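Local atomic coordinates of uncharacterized protein Atu2452 (Agrobacterium tumefaciens, PDB entry 2R8B), a protein that is of unknown function but, as a member of the dienelactone hydrolase family with an alpha/beta-hydrolase fold, is probably a serine hydrolase. Residues Thr188-Ile193 / Gly218-Thr223. Numbering follows the deposited sequence.
Sequences TRRVLI and GGTVET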
ATOM      1  N   THR A 188       1.634 -17.634  -0.729  1.00 52.26           N
ATOM      2  CA  THR A 188       2.630 -16.984  -1.547  1.00 53.15           C
ATOM      3  C   THR A 188       2.681 -15.491  -1.259  1.00 54.27           C
ATOM      4  O   THR A 188       3.543 -14.791  -1.785  1.00 55.78           O
ATOM      5  CB  THR A 188       2.321 -17.163  -3.039  1.00 53.37           C
ATOM      6  OG1 THR A 188       0.992 -16.675  -3.307  1.00 53.95           O
ATOM      7  CG2 THR A 188       2.481 -18.634  -3.469  1.00 51.18           C
ATOM      8  N   ARG A 189       1.756 -14.967  -0.467  1.00 54.76           N
ATOM      9  CA  ARG A 189       1.803 -13.541  -0.160  1.00 54.80           C
ATOM     10  C   ARG A 189       3.168 -13.223   0.382  1.00 54.67           C
ATOM     11  O   ARG A 189       3.748 -14.010   1.130  1.00 55.56           O
ATOM     12  CB  ARG A 189       0.778 -13.170   0.870  1.00 54.81           C
ATOM     13  CG  ARG A 189      -0.374 -12.422   0.348  1.00 55.56           C
ATOM     14  CD  ARG A 189      -0.441 -11.145   1.179  1.00 56.51           C
ATOM     15  NE  ARG A 189       0.128 -11.269   2.537  1.00 56.09           N
ATOM     16  CZ  ARG A 189      -0.523 -10.960   3.676  1.00 55.41           C
ATOM     17  NH1 ARG A 189      -1.790 -10.519   3.624  1.00 54.31           N
ATOM     18  NH2 ARG A 189       0.092 -11.067   4.857  1.00 45.90           N
ATOM     19  N   ARG A 190       3.707 -12.094  -0.028  1.00 54.25           N
ATOM     20  CA  ARG A 190       4.952 -11.626   0.534  1.00 54.17           C
ATOM     21  C   ARG A 190       4.736 -10.196   0.921  1.00 53.94           C
ATOM     22  O   ARG A 190       4.302  -9.384   0.064  1.00 54.88           O
ATOM     23  CB  ARG A 190       6.072 -11.718  -0.484  1.00 53.67           C
ATOM     24  CG  ARG A 190       6.559 -13.141  -0.641  1.00 56.38           C
ATOM     25  CD  ARG A 190       7.603 -13.322  -1.706  1.00 59.98           C
ATOM     26  NE  ARG A 190       8.914 -12.723  -1.407  1.00 65.86           N
ATOM     27  CZ  ARG A 190       9.497 -11.757  -2.145  1.00 69.28           C
ATOM     28  NH1 ARG A 190       8.882 -11.238  -3.212  1.00 69.55           N
ATOM     29  NH2 ARG A 190      10.701 -11.291  -1.822  1.00 69.99           N
ATOM     30  N   VAL A 191       5.030  -9.869   2.180  1.00 52.33           N
ATOM     31  CA  VAL A 191       5.080  -8.470   2.539  1.00 51.33           C
ATOM     32  C   VAL A 191       6.366  -7.921   3.151  1.00 51.58           C
ATOM     33  O   VAL A 191       7.046  -8.583   3.968  1.00 50.64           O
ATOM     34  CB  VAL A 191       3.769  -7.938   3.248  1.00 51.70           C
ATOM     35  CG1 VAL A 191       2.727  -9.016   3.419  1.00 50.67           C
ATOM     36  CG2 VAL A 191       4.063  -7.149   4.472  1.00 47.19           C
ATOM     37  N   LEU A 192       6.665  -6.689   2.718  1.00 51.22           N
ATOM     38  CA  LEU A 192       7.792  -5.913   3.230  1.00 51.84           C
ATOM     39  C   LEU A 192       7.330  -4.701   4.030  1.00 51.84           C
ATOM     40  O   LEU A 192       6.606  -3.849   3.512  1.00 53.00           O
ATOM     41  CB  LEU A 192       8.653  -5.422   2.072  1.00 51.41           C
ATOM     42  CG  LEU A 192       9.772  -4.489   2.510  1.00 51.77           C
ATOM     43  CD1 LEU A 192      10.605  -5.133   3.548  1.00 54.60           C
ATOM     44  CD2 LEU A 192      10.624  -4.128   1.360  1.00 52.13           C
ATOM     45  N   ILE A 193       7.748  -4.605   5.281  1.00 51.09           N
ATOM     46  CA  ILE A 193       7.526  -3.389   6.039  1.00 50.08           C
ATOM     47  C   ILE A 193       8.853  -2.668   6.234  1.00 50.19           C
ATOM     48  O   ILE A 193       9.861  -3.298   6.621  1.00 50.33           O
ATOM     49  CB  ILE A 193       6.889  -3.678   7.366  1.00 49.93           C
ATOM     50  CG1 ILE A 193       5.590  -4.467   7.147  1.00 50.28           C
ATOM     51  CG2 ILE A 193       6.541  -2.368   8.050  1.00 50.31           C
ATOM     52  CD1 ILE A 193       5.093  -5.292   8.348  1.00 46.64           C
ATOM     53  N   GLY A 218      -0.558 -15.624   7.143  1.00 53.00           N
ATOM     54  CA  GLY A 218       0.196 -16.544   6.281  1.00 53.67           C
ATOM     55  C   GLY A 218       1.126 -15.775   5.348  1.00 53.84           C
ATOM     56  O   GLY A 218       1.170 -14.550   5.387  1.00 53.81           O
ATOM     57  N   GLY A 219       1.870 -16.481   4.499  1.00 53.97           N
ATOM     58  CA  GLY A 219       2.838 -15.815   3.613  1.00 53.23           C
ATOM     59  C   GLY A 219       4.083 -15.424   4.392  1.00 53.23           C
ATOM     60  O   GLY A 219       4.275 -15.879   5.519  1.00 52.48           O
ATOM     61  N   THR A 220       4.943 -14.585   3.814  1.00 53.31           N
ATOM     62  CA  THR A 220       6.088 -14.084   4.584  1.00 52.90           C
ATOM     63  C   THR A 220       5.852 -12.620   4.879  1.00 52.88           C
ATOM     64  O   THR A 220       5.028 -11.959   4.219  1.00 53.49           O
ATOM     65  CB  THR A 220       7.435 -14.211   3.857  1.00 52.84           C
ATOM     66  OG1 THR A 220       7.389 -13.435   2.649  1.00 53.79           O
ATOM     67  CG2 THR A 220       7.777 -15.672   3.564  1.00 51.33           C
ATOM     68  N   VAL A 221       6.566 -12.142   5.892  1.00 52.10           N
ATOM     69  CA  VAL A 221       6.606 -10.752   6.268  1.00 51.12           C
ATOM     70  C   VAL A 221       8.029 -10.457   6.677  1.00 51.45           C
ATOM     71  O   VAL A 221       8.640 -11.209   7.423  1.00 51.21           O
ATOM     72  CB  VAL A 221       5.683 -10.458   7.463  1.00 50.63           C
ATOM     73  CG1 VAL A 221       5.643  -8.959   7.720  1.00 49.33           C
ATOM     74  CG2 VAL A 221       4.304 -10.981   7.203  1.00 48.61           C
ATOM     75  N   GLU A 222       8.569  -9.368   6.171  1.00 52.57           N
ATOM     76  CA  GLU A 222       9.903  -8.968   6.540  1.00 54.21           C
ATOM     77  C   GLU A 222       9.821  -7.524   6.946  1.00 54.41           C
ATOM     78  O   GLU A 222       9.173  -6.743   6.259  1.00 56.50           O
ATOM     79  CB  GLU A 222      10.793  -9.085   5.345  1.00 54.15           C
ATOM     80  CG  GLU A 222      12.186  -8.653   5.614  1.00 59.37           C
ATOM     81  CD  GLU A 222      13.131  -8.911   4.421  1.00 67.50           C
ATOM     82  OE1 GLU A 222      14.366  -9.030   4.684  1.00 69.79           O
ATOM     83  OE2 GLU A 222      12.644  -9.012   3.241  1.00 67.47           O
ATOM     84  N   THR A 223      10.462  -7.145   8.043  1.00 54.04           N
ATOM     85  CA  THR A 223      10.524  -5.733   8.387  1.00 53.69           C
ATOM     86  C   THR A 223      11.960  -5.275   8.324  1.00 53.37           C
ATOM     87  O   THR A 223      12.834  -5.956   8.827  1.00 54.20           O
ATOM     88  CB  THR A 223      10.002  -5.461   9.769  1.00 53.70           C
ATOM     89  OG1 THR A 223       8.761  -6.145   9.925  1.00 55.62           O
ATOM     90  CG2 THR A 223       9.743  -3.963   9.951  1.00 52.87           C
TER
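Ile193 and Val221 meet on the face of the sheet that helix 204-217 packs against, and the isoleucine can be followed outward from its backbone. Its CB lies 3.9 Å from Thr223 CG2. At the branch, CG2 stays near that same methyl, while CG1, set beside the backbone N and anti to the carbonyl carbon (chi1 -56°), carries CD1 back along the strand to Val221 CG1, 3.8 Å away. Val191 CG2 reaches the same Val221 methyl. Beta-branched residues suit extended strands, and here Val221 and Thr223 also pack on the helix at Glu211.

Both strands run the same way, their axes 14° apart, as the ends of a right-handed beta-alpha-beta crossover through helix 204-217; strand 220-226 forms one edge of the alpha/beta-hydrolase sheet. Backbone bonds alternate in the parallel pattern: Thr220 N to Arg189 O, Val191 N to Thr220 O, Glu222 N to Val191 O and Ile193 N to Glu222 O, the last at 2.7 Å and nearly straight.

On the other face Arg190 and Thr220 point the same way, CG of the arginine 3.4 Å from Thr220 OG1, before its guanidinium goes on to a cation-pi contact with Phe243. Thr220 is exposed on this edge strand, where a small hydroxyl residue and a long polar chain both suit. Gly218 is the first residue to leave the helix, and both it and Gly219 have positive phi, which glycine adopts readily. Arg189, bent at chi2 and chi3, touches Leu214 of the connecting helix, its NH1 hydrogen-bonded to Gln217 OE1.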